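Dihydropyrimidinase (Brevibacillus agri, PDB 3SFW) catalyses the hydrolytic opening of dihydropyrimidine rings, probably using the pair of zinc ions held in its amidohydrolase barrel. Local coordinates at residues 8-13 / 48-53; 180-185 / 233-238; 195-200 / 330-335; 258-263 / 308-313; 278-283 / 324-329. One frame throughout, in Å; residues are numbered along the deposited sequence.

Contact 1. Residues 8-13 / 48-53; sequences GTVVTA and YYLLPG
The CG2 methyl of V11 overlaps the Y49 ring at a slant and comes within 3.5 Å of Y49 CD1. V11 CG1 stands anti to the backbone N (chi1 179°), which leaves CG2 beside that N, on the tyrosine's side. T9 runs beside the same ring and points the same way, with its CB 4.0 Å from Y49 CD1. Through L361, helix 361-376 packs against both V11 and Y49. On the other face of the sheet L50 spreads its two methyls: CD2 meets V10 CG2 at 4.0 Å, and CD1 rests on G8 CA at 3.7 Å, where a larger residue would push a CB into the leucine. Strands 9-11 and 49-52 are parallel neighbours in a mixed sheet, joined by the backbone bonds T9 N to Y48 O, L50 N to T9 O (2.8 Å) and V11 N to L50 O. The T9 hydroxyl donates to a water that in turn donates to Y48 O. P52 has no N-H to offer V11 O, and its CD sits 3.2 Å from that oxygen instead. Beta-branched and aromatic residues thus supply apolar cover for a short backbone ladder, and the proline brings it to an end.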
# COMPACT_ATOMS: atom_id res chain seq x y z
N GLY A 8 28.45 -20.64 31.76
CA GLY A 8 27.63 -19.56 31.21
C GLY A 8 26.59 -20.09 30.21
O GLY A 8 26.58 -21.30 29.92
N THR A 9 25.71 -19.20 29.77
CA THR A 9 24.70 -19.50 28.73
C THR A 9 25.04 -18.74 27.45
O THR A 9 25.07 -17.51 27.45
CB THR A 9 23.34 -19.12 29.21
OG1 THR A 9 23.08 -19.79 30.44
CG2 THR A 9 22.23 -19.51 28.18
N VAL A 10 25.42 -19.48 26.41
CA VAL A 10 25.73 -18.90 25.09
C VAL A 10 24.43 -18.54 24.37
O VAL A 10 23.52 -19.35 24.29
CB VAL A 10 26.52 -19.92 24.23
CG1 VAL A 10 26.86 -19.33 22.77
CG2 VAL A 10 27.81 -20.32 24.99
N VAL A 11 24.34 -17.31 23.85
CA VAL A 11 23.18 -16.90 23.06
C VAL A 11 23.75 -16.30 21.81
O VAL A 11 24.62 -15.42 21.88
CB VAL A 11 22.37 -15.78 23.75
CG1 VAL A 11 21.16 -15.38 22.85
CG2 VAL A 11 21.91 -16.23 25.12
N THR A 12 23.34 -16.81 20.66
CA THR A 12 23.77 -16.22 19.40
C THR A 12 22.51 -15.86 18.62
O THR A 12 21.41 -15.79 19.19
CB THR A 12 24.62 -17.18 18.57
OG1 THR A 12 23.80 -18.28 18.15
CG2 THR A 12 25.88 -17.72 19.37
N ALA A 13 22.66 -15.56 17.33
CA ALA A 13 21.48 -15.14 16.57
C ALA A 13 20.52 -16.29 16.38
O ALA A 13 19.34 -16.05 16.09
CB ALA A 13 21.86 -14.51 15.22
N TYR A 48 25.80 -15.49 33.89
CA TYR A 48 25.94 -14.57 32.73
C TYR A 48 25.46 -15.23 31.44
O TYR A 48 25.60 -16.47 31.25
CB TYR A 48 27.41 -14.15 32.52
CG TYR A 48 28.08 -13.49 33.74
CD1 TYR A 48 27.34 -12.79 34.70
CD2 TYR A 48 29.44 -13.62 33.93
CE1 TYR A 48 27.99 -12.18 35.81
CE2 TYR A 48 30.08 -13.03 35.00
CZ TYR A 48 29.37 -12.33 35.93
OH TYR A 48 30.07 -11.71 36.96
N TYR A 49 25.05 -14.39 30.50
CA TYR A 49 25.08 -14.73 29.10
C TYR A 49 26.48 -14.49 28.47
O TYR A 49 27.17 -13.52 28.81
CB TYR A 49 24.10 -13.84 28.32
CG TYR A 49 22.66 -14.11 28.58
CD1 TYR A 49 22.15 -15.41 28.50
CD2 TYR A 49 21.78 -13.07 28.94
CE1 TYR A 49 20.80 -15.65 28.75
CE2 TYR A 49 20.44 -13.30 29.18
CZ TYR A 49 19.98 -14.60 29.15
OH TYR A 49 18.63 -14.80 29.35
N LEU A 50 26.89 -15.38 27.57
CA LEU A 50 28.02 -15.11 26.66
C LEU A 50 27.38 -14.64 25.35
O LEU A 50 26.70 -15.43 24.67
CB LEU A 50 28.83 -16.37 26.38
CG LEU A 50 29.71 -16.95 27.47
CD1 LEU A 50 28.97 -17.28 28.67
CD2 LEU A 50 30.56 -18.16 27.01
N LEU A 51 27.65 -13.39 24.98
CA LEU A 51 27.12 -12.80 23.73
C LEU A 51 28.24 -12.60 22.75
O LEU A 51 29.35 -12.26 23.16
CB LEU A 51 26.50 -11.43 24.03
CG LEU A 51 25.43 -11.43 25.13
CD1 LEU A 51 24.93 -10.01 25.41
CD2 LEU A 51 24.26 -12.33 24.71
N PRO A 52 27.97 -12.76 21.44
CA PRO A 52 28.96 -12.25 20.48
C PRO A 52 29.13 -10.75 20.69
O PRO A 52 28.13 -10.04 20.91
CB PRO A 52 28.31 -12.53 19.09
CG PRO A 52 27.27 -13.63 19.38
CD PRO A 52 26.75 -13.24 20.78
N GLY A 53 30.35 -10.26 20.62
CA GLY A 53 30.57 -8.83 20.90
C GLY A 53 29.72 -8.04 19.94
O GLY A 53 29.65 -8.37 18.76
O HOH W 1 24.12 -18.50 32.53

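Contact 2. Residues 180-185 / 233-238; sequences VQVHAE and AQLYVV. With ZN (zinc ion), chain D.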
# COMPACT_ATOMS: atom_id res chain seq x y z
N VAL A 180 25.87 0.20 -0.75
CA VAL A 180 25.76 1.67 -0.70
C VAL A 180 24.87 2.00 0.51
O VAL A 180 23.75 1.53 0.60
CB VAL A 180 25.16 2.26 -1.98
CG1 VAL A 180 24.98 3.79 -1.82
CG2 VAL A 180 26.13 2.01 -3.17
N GLN A 181 25.41 2.85 1.39
CA GLN A 181 24.69 3.39 2.54
C GLN A 181 24.18 4.77 2.18
O GLN A 181 24.92 5.54 1.56
CB GLN A 181 25.65 3.55 3.67
CG GLN A 181 26.13 2.22 4.25
CD GLN A 181 27.35 2.43 5.09
OE1 GLN A 181 27.32 2.27 6.34
NE2 GLN A 181 28.40 2.80 4.47
N VAL A 182 22.97 5.12 2.60
CA VAL A 182 22.56 6.51 2.49
C VAL A 182 22.16 7.12 3.83
O VAL A 182 21.41 6.52 4.56
CB VAL A 182 21.38 6.66 1.50
CG1 VAL A 182 20.67 7.92 1.69
CG2 VAL A 182 21.89 6.50 0.06
N HIS A 183 22.50 8.40 4.01
CA HIS A 183 21.82 9.29 4.96
C HIS A 183 20.67 9.92 4.17
O HIS A 183 20.91 10.78 3.30
CB HIS A 183 22.79 10.42 5.46
CG HIS A 183 22.10 11.44 6.34
ND1 HIS A 183 22.43 11.65 7.67
CD2 HIS A 183 21.06 12.27 6.07
CE1 HIS A 183 21.65 12.60 8.16
NE2 HIS A 183 20.80 12.98 7.22
N ALA A 184 19.43 9.49 4.46
CA ALA A 184 18.30 9.83 3.56
C ALA A 184 17.43 10.91 4.20
O ALA A 184 16.39 10.61 4.81
CB ALA A 184 17.45 8.56 3.24
N GLU A 185 17.78 12.17 3.98
CA GLU A 185 16.81 13.29 4.15
C GLU A 185 16.98 14.17 2.93
O GLU A 185 18.13 14.34 2.45
CB GLU A 185 17.13 14.16 5.38
CG GLU A 185 17.10 13.44 6.74
CD GLU A 185 17.58 14.35 7.84
OE1 GLU A 185 18.83 14.61 7.91
OE2 GLU A 185 16.69 14.90 8.55
N ALA A 233 20.97 -2.74 -7.55
CA ALA A 233 22.11 -2.70 -6.63
C ALA A 233 21.65 -3.10 -5.22
O ALA A 233 20.61 -3.75 -5.05
CB ALA A 233 22.72 -1.30 -6.64
N GLN A 234 22.46 -2.79 -4.20
CA GLN A 234 22.04 -3.12 -2.82
C GLN A 234 22.23 -1.88 -1.94
O GLN A 234 23.22 -1.18 -2.07
CB GLN A 234 22.82 -4.31 -2.25
CG GLN A 234 24.37 -4.26 -2.51
CD GLN A 234 24.77 -5.05 -3.78
OE1 GLN A 234 24.00 -5.86 -4.30
NE2 GLN A 234 25.96 -4.77 -4.32
N LEU A 235 21.23 -1.60 -1.08
CA LEU A 235 21.15 -0.31 -0.40
C LEU A 235 21.01 -0.58 1.08
O LEU A 235 20.29 -1.50 1.48
CB LEU A 235 19.88 0.46 -0.86
CG LEU A 235 19.68 1.84 -0.17
CD1 LEU A 235 20.73 2.85 -0.77
CD2 LEU A 235 18.27 2.34 -0.50
N TYR A 236 21.69 0.23 1.89
CA TYR A 236 21.54 0.18 3.34
C TYR A 236 21.21 1.58 3.84
O TYR A 236 21.95 2.49 3.68
CB TYR A 236 22.85 -0.34 3.94
CG TYR A 236 22.89 -0.43 5.46
CD1 TYR A 236 23.14 0.71 6.24
CD2 TYR A 236 22.90 -1.69 6.09
CE1 TYR A 236 23.33 0.61 7.64
CE2 TYR A 236 23.04 -1.82 7.47
CZ TYR A 236 23.24 -0.67 8.24
OH TYR A 236 23.55 -0.81 9.58
N VAL A 237 20.00 1.74 4.36
CA VAL A 237 19.54 3.04 4.81
C VAL A 237 19.95 3.21 6.27
O VAL A 237 19.45 2.48 7.15
CB VAL A 237 18.00 3.17 4.70
CG1 VAL A 237 17.58 4.65 5.06
CG2 VAL A 237 17.51 2.78 3.27
N VAL A 238 20.83 4.18 6.57
CA VAL A 238 21.32 4.31 7.96
C VAL A 238 20.26 5.12 8.75
O VAL A 238 19.41 5.77 8.16
CB VAL A 238 22.69 5.06 8.08
CG1 VAL A 238 23.77 4.37 7.19
CG2 VAL A 238 22.56 6.54 7.65
ZN ZN D . 23.68 10.59 9.14
O HOH W 2 18.47 7.80 6.58
O HOH W 3 25.28 11.95 9.16
O HOH W 4 23.28 12.12 10.72
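The Y236 ring has Q181 CG slanting against it, 3.9 Å from Y236 CD1, and V238 CG1 at its edge, in plane. The H183 imidazole is held by its edge: E185 OE1 and one zinc-bound water lie in its plane, and its ND1 binds the zinc ion at 2.2 Å. H183 NE2 donates to the anti side of E185 OE1 at 2.6 Å, a His-carboxylate pair that fixes the rotation of the ring; R212 also bridges to that oxygen. Both segments are parallel strands of the TIM barrel, and H183 is next along the chain from V182; carboxylated K150 and H239 complete the protein ligands of this zinc. The ladder runs through Y236 N to V180 O, V182 N to Y236 O and V238 N to V182 O. V238 CG1, beside the backbone N (chi1 -55°), lies 4.1 Å from Q181 CB, and V238 CG2, between N and carbonyl carbon, comes to 3.3 Å from V182 O. An alanine at V238 would probably open a gap beside the Y236 ring edge and Q181 CB, and leave V182 O less closely covered. On the other face, the V182 and L235 side chains slant across each other, V182 CG2 3.9 Å from L235 CD1.

Contact 3. Residues 195-200 / 330-335; sequences KQALAE and RDFTKI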
# COMPACT_ATOMS: atom_id res chain seq x y z
N LYS A 195 16.54 27.98 6.71
CA LYS A 195 16.71 29.39 6.40
C LYS A 195 15.47 30.20 6.68
O LYS A 195 15.55 31.31 7.24
CB LYS A 195 17.19 29.56 4.95
CG LYS A 195 18.69 29.31 4.86
CD LYS A 195 19.16 29.23 3.46
CE LYS A 195 20.67 29.04 3.46
NZ LYS A 195 21.13 28.50 2.17
N GLN A 196 14.31 29.63 6.39
CA GLN A 196 13.03 30.26 6.69
C GLN A 196 12.85 30.39 8.20
O GLN A 196 12.44 31.45 8.72
CB GLN A 196 11.91 29.43 6.09
CG GLN A 196 10.50 29.80 6.54
CD GLN A 196 9.44 28.93 5.85
OE1 GLN A 196 9.10 29.13 4.67
NE2 GLN A 196 8.94 27.92 6.58
N ALA A 197 13.24 29.34 8.93
CA ALA A 197 13.08 29.36 10.39
C ALA A 197 13.87 30.53 10.96
O ALA A 197 13.39 31.28 11.82
CB ALA A 197 13.57 28.02 11.02
N LEU A 198 15.11 30.66 10.51
CA LEU A 198 16.01 31.66 11.06
C LEU A 198 15.53 33.07 10.69
O LEU A 198 15.60 33.99 11.51
CB LEU A 198 17.42 31.46 10.53
CG LEU A 198 18.20 30.24 11.03
CD1 LEU A 198 19.57 30.26 10.34
CD2 LEU A 198 18.35 30.29 12.57
N ALA A 199 15.02 33.21 9.47
CA ALA A 199 14.42 34.47 9.01
C ALA A 199 13.25 34.91 9.89
O ALA A 199 12.96 36.10 10.00
CB ALA A 199 13.97 34.36 7.56
N GLU A 200 12.56 33.95 10.49
CA GLU A 200 11.41 34.26 11.33
C GLU A 200 11.79 34.42 12.79
O GLU A 200 10.92 34.60 13.63
CB GLU A 200 10.35 33.17 11.19
CG GLU A 200 9.89 32.98 9.75
CD GLU A 200 8.65 32.12 9.65
OE1 GLU A 200 8.75 30.89 9.88
OE2 GLU A 200 7.57 32.69 9.34
N ARG A 330 21.69 30.62 20.15
CA ARG A 330 21.12 31.64 19.30
C ARG A 330 20.93 31.24 17.86
O ARG A 330 20.41 32.02 17.08
N ASP A 331 21.40 30.06 17.46
CA ASP A 331 21.24 29.67 16.04
C ASP A 331 21.37 28.15 15.91
O ASP A 331 22.49 27.64 15.91
CB ASP A 331 22.34 30.35 15.20
CG ASP A 331 22.28 29.97 13.74
OD1 ASP A 331 21.50 29.05 13.36
OD2 ASP A 331 23.05 30.59 12.93
N PHE A 332 20.24 27.45 15.93
CA PHE A 332 20.26 25.97 16.02
C PHE A 332 21.03 25.35 14.84
O PHE A 332 21.49 24.21 14.94
CB PHE A 332 18.84 25.43 16.04
CG PHE A 332 18.13 25.58 14.72
CD1 PHE A 332 17.35 26.69 14.46
CD2 PHE A 332 18.21 24.59 13.75
CE1 PHE A 332 16.70 26.84 13.22
CE2 PHE A 332 17.53 24.70 12.56
CZ PHE A 332 16.80 25.84 12.27
N THR A 333 21.16 26.09 13.73
CA THR A 333 21.88 25.55 12.57
C THR A 333 23.37 25.41 12.83
O THR A 333 24.08 24.70 12.10
CB THR A 333 21.66 26.36 11.25
OG1 THR A 333 22.39 27.59 11.30
CG2 THR A 333 20.17 26.57 10.89
N LYS A 334 23.88 26.07 13.87
CA LYS A 334 25.29 25.96 14.22
C LYS A 334 25.56 25.04 15.38
O LYS A 334 26.69 24.96 15.87
CB LYS A 334 25.89 27.34 14.49
CG LYS A 334 25.85 28.21 13.21
CD LYS A 334 26.60 29.53 13.42
CE LYS A 334 26.60 30.32 12.10
NZ LYS A 334 26.66 31.78 12.39
N ILE A 335 24.54 24.34 15.88
CA ILE A 335 24.78 23.34 16.94
C ILE A 335 25.38 22.11 16.21
O ILE A 335 24.80 21.66 15.24
CB ILE A 335 23.45 22.86 17.63
CG1 ILE A 335 22.66 24.02 18.29
CG2 ILE A 335 23.78 21.82 18.66
CD1 ILE A 335 21.24 23.61 18.75
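The Asx turn at D331, with the 3-10 turn of F332 to K334 that follows it, receives L198 from the last turn of helix 187-199. D331 OD1 accepts twice from T333. T333 N reaches D331 OD1 at 3.0 Å from above the carboxylate plane, and T333 OG1 reaches the same oxygen at 2.7 Å on the syn side, both from one face of that plane. With T333 OG1 between its own N and carbonyl carbon (chi1 74°), hydroxyl and N-H can serve one oxygen together, while CG2 stands anti to the carbonyl carbon and meets L198 CD1, tip to tip, at 3.8 Å. The L198 and D331 side chains cross at about a right angle, with L198 CD2 3.5 Å from D331 OD1, so the twice-gripped oxygen also has an apolar neighbour. L198 CD2 further slants across to F332 CE1, 3.9 Å away. A197 is small enough for the ring to come close to the helix, and its CB lies at the ring edge, 4.0 Å from F332 CE1. T333 CG2 also covers one face of that ring, toward its rim. T194, Y207, H208 and T211 pack around F332. No hydrogen bond spans the two segments; methyls and ring carbons make most of the contact, D331 OD1 being the polar exception. Both belong to excursions beyond barrel strands, 180-182 and 311-312, whose ends lead to the zinc ligands H183 and D315. Loops that leave the C-terminal strand ends and meet beyond the metal site are typical of the TIM-barrel amidohydrolase fold.

Contact 4. Residues 258-263 / 308-313; sequences NVYGET and ILQTVG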
# COMPACT_ATOMS: atom_id res chain seq x y z
N ASN A 258 16.96 -5.48 -2.89
CA ASN A 258 17.99 -5.71 -1.86
C ASN A 258 18.24 -4.42 -1.07
O ASN A 258 19.20 -3.68 -1.31
CB ASN A 258 19.24 -6.28 -2.53
CG ASN A 258 18.93 -7.64 -3.18
OD1 ASN A 258 18.22 -8.46 -2.57
ND2 ASN A 258 19.19 -7.76 -4.47
N VAL A 259 17.25 -4.10 -0.24
CA VAL A 259 17.22 -2.88 0.54
C VAL A 259 17.19 -3.30 2.01
O VAL A 259 16.32 -4.08 2.43
CB VAL A 259 15.96 -2.05 0.22
CG1 VAL A 259 15.83 -0.82 1.21
CG2 VAL A 259 16.02 -1.58 -1.28
N TYR A 260 18.15 -2.76 2.77
CA TYR A 260 18.30 -3.06 4.21
C TYR A 260 18.21 -1.77 4.98
O TYR A 260 18.44 -0.71 4.43
CB TYR A 260 19.71 -3.66 4.48
CG TYR A 260 19.95 -4.85 3.58
CD1 TYR A 260 20.65 -4.71 2.39
CD2 TYR A 260 19.31 -6.06 3.82
CE1 TYR A 260 20.78 -5.75 1.48
CE2 TYR A 260 19.49 -7.14 2.95
CZ TYR A 260 20.24 -6.96 1.78
OH TYR A 260 20.42 -8.00 0.89
N GLY A 261 17.82 -1.88 6.26
CA GLY A 261 17.70 -0.68 7.12
C GLY A 261 18.27 -0.86 8.51
O GLY A 261 18.20 -1.95 9.11
N GLU A 262 18.79 0.25 9.04
CA GLU A 262 19.38 0.32 10.36
C GLU A 262 18.51 1.28 11.18
O GLU A 262 18.02 2.28 10.65
CB GLU A 262 20.73 1.01 10.18
CG GLU A 262 21.53 1.26 11.46
CD GLU A 262 22.75 2.13 11.10
OE1 GLU A 262 22.62 3.39 11.12
OE2 GLU A 262 23.79 1.54 10.72
N THR A 263 18.39 1.04 12.50
CA THR A 263 17.94 2.16 13.36
C THR A 263 18.91 2.31 14.54
O THR A 263 19.98 1.67 14.53
CB THR A 263 16.46 2.05 13.75
OG1 THR A 263 16.01 3.31 14.32
CG2 THR A 263 16.26 0.87 14.73
N ILE A 308 12.02 -6.13 8.97
CA ILE A 308 12.00 -5.03 7.97
C ILE A 308 13.23 -4.09 8.14
O ILE A 308 13.77 -3.62 7.15
CB ILE A 308 10.69 -4.19 8.14
CG1 ILE A 308 9.49 -5.06 7.75
CG2 ILE A 308 10.73 -2.91 7.24
CD1 ILE A 308 8.11 -4.59 8.29
N LEU A 309 13.66 -3.89 9.38
CA LEU A 309 15.00 -3.31 9.71
C LEU A 309 15.86 -4.42 10.27
O LEU A 309 15.33 -5.33 10.96
CB LEU A 309 14.86 -2.24 10.82
CG LEU A 309 13.99 -1.05 10.33
CD1 LEU A 309 13.88 -0.09 11.52
CD2 LEU A 309 14.64 -0.30 9.10
N GLN A 310 17.14 -4.42 9.89
CA GLN A 310 18.02 -5.60 10.20
C GLN A 310 19.10 -5.34 11.26
O GLN A 310 19.67 -6.28 11.82
CB GLN A 310 18.67 -6.16 8.93
CG GLN A 310 17.67 -6.75 7.91
CD GLN A 310 16.88 -5.64 7.18
OE1 GLN A 310 15.65 -5.73 7.01
NE2 GLN A 310 17.57 -4.59 6.82
N THR A 311 19.42 -4.07 11.52
CA THR A 311 20.59 -3.74 12.37
C THR A 311 20.30 -2.53 13.27
O THR A 311 19.41 -1.70 13.00
CB THR A 311 21.84 -3.36 11.54
OG1 THR A 311 21.53 -2.18 10.75
CG2 THR A 311 22.25 -4.53 10.61
N VAL A 312 21.11 -2.42 14.33
CA VAL A 312 21.09 -1.19 15.16
C VAL A 312 22.52 -0.68 15.28
O VAL A 312 23.43 -1.41 15.72
CB VAL A 312 20.52 -1.45 16.56
CG1 VAL A 312 20.66 -0.14 17.44
CG2 VAL A 312 19.06 -1.87 16.49
N GLY A 313 22.73 0.56 14.84
CA GLY A 313 24.01 1.21 15.02
C GLY A 313 23.79 2.40 15.95
O GLY A 313 22.65 2.76 16.25
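E262 and T311 slant across one another, with T311 OG1 set 3.3 Å from E262 CB. T311 holds that hydroxyl between its backbone N and carbonyl carbon (chi1 61°), close to the start of the glutamate chain, and Y236 OH is its polar partner. E262 is extended, with CG anti to the backbone N (chi1 177°). Its carboxylate reaches Y236 OH through OE2, and H58 ND1 and the backbone N of H239 through OE1; it is therefore a second-shell residue behind two zinc ligands. On the opposite face T263 and L309 meet at about a right angle, L309 CD1 lying 4.0 Å from T263 CB. The second leucine methyl, CD2, lies against G261 CA at 3.7 Å, a place where any CB would clash. These are parallel strands, 258-263 and 311-312, side by side in the TIM barrel, but their register slips: G261 faces L309 and E262 faces T311, with Q310 as the extra residue. G261 O accordingly accepts from Q310 N at 2.8 Å and, weakly, from T311 N. The Q310 side chain crosses Y260 at about a right angle, its amide end at the ring edge and the two planes 81° apart. Further on, T263 N bonds to T311 O at 3.0 Å. T263 O then accepts from G313 N, and V312 CG1 covers T263 O at 3.5 Å. G313, lacking a CB, leaves room for the carboxylate of E262. T263 OG1 turns to V240 O, and helix 295-305 packs on T263 and L309.

Contact 5. Residues 278-283 / 324-329; sequences PDFEGA and QKELGR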
# COMPACT_ATOMS: atom_id res chain seq x y z
N PRO A 278 14.40 23.27 28.41
CA PRO A 278 14.78 24.68 28.47
C PRO A 278 16.28 24.93 28.82
O PRO A 278 17.05 23.97 29.09
CB PRO A 278 13.86 25.24 29.57
CG PRO A 278 13.72 24.08 30.54
CD PRO A 278 13.75 22.80 29.66
N ASP A 279 16.70 26.20 28.77
CA ASP A 279 18.04 26.55 29.23
C ASP A 279 19.08 25.94 28.27
O ASP A 279 20.12 25.48 28.73
CB ASP A 279 18.32 25.96 30.62
CG ASP A 279 17.51 26.59 31.73
OD1 ASP A 279 17.36 27.82 31.73
OD2 ASP A 279 17.07 25.83 32.63
N PHE A 280 18.69 25.83 27.00
CA PHE A 280 19.55 25.25 25.95
C PHE A 280 19.74 23.75 26.06
O PHE A 280 20.48 23.16 25.23
CB PHE A 280 20.92 25.94 25.92
CG PHE A 280 21.67 25.80 24.60
CD1 PHE A 280 21.08 26.16 23.40
CD2 PHE A 280 22.94 25.21 24.58
CE1 PHE A 280 21.78 26.02 22.17
CE2 PHE A 280 23.64 25.04 23.33
CZ PHE A 280 23.04 25.46 22.14
N GLU A 281 19.10 23.11 27.06
CA GLU A 281 19.34 21.66 27.29
C GLU A 281 18.95 20.83 26.07
O GLU A 281 19.54 19.75 25.81
CB GLU A 281 18.59 21.11 28.52
CG GLU A 281 19.19 21.54 29.84
CD GLU A 281 20.40 20.70 30.27
OE1 GLU A 281 20.32 19.46 30.33
OE2 GLU A 281 21.39 21.32 30.71
N GLY A 282 18.01 21.37 25.30
CA GLY A 282 17.53 20.74 24.06
C GLY A 282 18.69 20.47 23.08
O GLY A 282 18.59 19.54 22.27
N ALA A 283 19.75 21.29 23.14
CA ALA A 283 20.90 21.14 22.19
C ALA A 283 21.61 19.80 22.40
O ALA A 283 22.25 19.27 21.47
CB ALA A 283 21.88 22.28 22.33
N GLN A 324 31.04 23.05 22.82
CA GLN A 324 30.82 22.57 21.48
C GLN A 324 29.36 22.73 21.09
O GLN A 324 29.06 23.38 20.11
CB GLN A 324 31.28 21.10 21.35
CG GLN A 324 32.80 20.99 21.41
CD GLN A 324 33.27 19.58 21.19
OE1 GLN A 324 33.00 18.70 22.01
NE2 GLN A 324 33.97 19.36 20.09
N LYS A 325 28.43 22.15 21.87
CA LYS A 325 27.04 22.35 21.49
C LYS A 325 26.71 23.87 21.54
O LYS A 325 25.89 24.34 20.76
CB LYS A 325 26.06 21.59 22.41
CG LYS A 325 26.05 20.02 22.24
CD LYS A 325 25.41 19.59 20.90
CE LYS A 325 25.42 18.02 20.75
NZ LYS A 325 24.71 17.66 19.49
N GLU A 326 27.39 24.58 22.44
CA GLU A 326 27.19 26.04 22.60
C GLU A 326 27.59 26.88 21.39
O GLU A 326 27.15 28.02 21.26
CB GLU A 326 27.93 26.55 23.85
CG GLU A 326 27.42 25.93 25.16
CD GLU A 326 28.05 26.63 26.37
OE1 GLU A 326 29.28 26.43 26.62
OE2 GLU A 326 27.35 27.50 26.96
N LEU A 327 28.30 26.29 20.43
CA LEU A 327 28.49 26.99 19.18
C LEU A 327 27.14 27.39 18.59
O LEU A 327 27.05 28.34 17.79
CB LEU A 327 29.29 26.13 18.19
CG LEU A 327 30.74 25.87 18.61
CD1 LEU A 327 31.30 24.78 17.68
CD2 LEU A 327 31.60 27.16 18.49
N GLY A 328 26.08 26.67 18.97
CA GLY A 328 24.75 26.95 18.41
C GLY A 328 23.79 27.78 19.27
O GLY A 328 22.60 27.87 18.98
N ARG A 329 24.28 28.36 20.37
CA ARG A 329 23.44 29.28 21.13
C ARG A 329 22.99 30.39 20.18
O ARG A 329 23.83 31.03 19.49
CB ARG A 329 24.21 29.87 22.30
CG ARG A 329 24.27 28.98 23.48
CD ARG A 329 24.68 29.74 24.70
NE ARG A 329 24.90 28.83 25.82
CZ ARG A 329 23.95 28.49 26.69
NH1 ARG A 329 22.71 28.95 26.52
NH2 ARG A 329 24.23 27.66 27.69
O HOH W 5 22.49 26.66 29.42
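F280, at the third position of a type I' turn from P278 to E281, lays its ring between R329 and A283. Stacking comes first. The R329 guanidinium lies flat on the ring, centres 4.7 Å apart and planes at 30°, and R329 CG stands over the ring centre at 3.9 Å from the centroid, a CH-pi contact. A long, extended arginine suits this place because both its aliphatic stem and its flat end can cover the phenyl group. The opposite face is taken by A283 CB, offset toward the rim and 3.3 Å above the plane. At the edge, K325 O comes to 3.4 Å from F280 CZ. An alanine in place of F280 would probably free the R329 stem to move and open a gap above A283 CB. Of the plain van der Waals contacts, K325 bends at its second torsion and brings its CD to 3.2 Å from A283 O, while its NZ goes on to bond G338 O and P336 O. Charge is settled beside the stack: R329 NE and NH2 grip E326 OE2 side-on, both on its anti side, with NE at 3.0 Å, and E326 OE1 accepts from the backbone N of G323. This salt bridge would hold the guanidinium flat against the ring. A water joins the turn to the arginine, accepting from R329 NH2 at 2.6 Å and donating to D279 O at 2.7 Å.

From the N terminus, contact 1 comes first and closes a loop rich in strands, pairing strand 9-11 with strand 49-59, which carries H58 near its end. Contact 2 opens later and closes a mainly helical loop between barrel strands 180-182 and 234-237. Contact 3 starts inside that loop, so the two cross, and it spans a long way to residues 330-335. Contacts 4 and 5 nest within contact 3 and cross each other. Contacts 2 and 4 share one sheet and touch where Y236 OH meets E262 and T311; contacts 3 and 5 touch through I335 and K334, joining peripheral loops on the opposite side of the chain's centre from contact 1, about 47 Å between the centres of contacts 1 and 3.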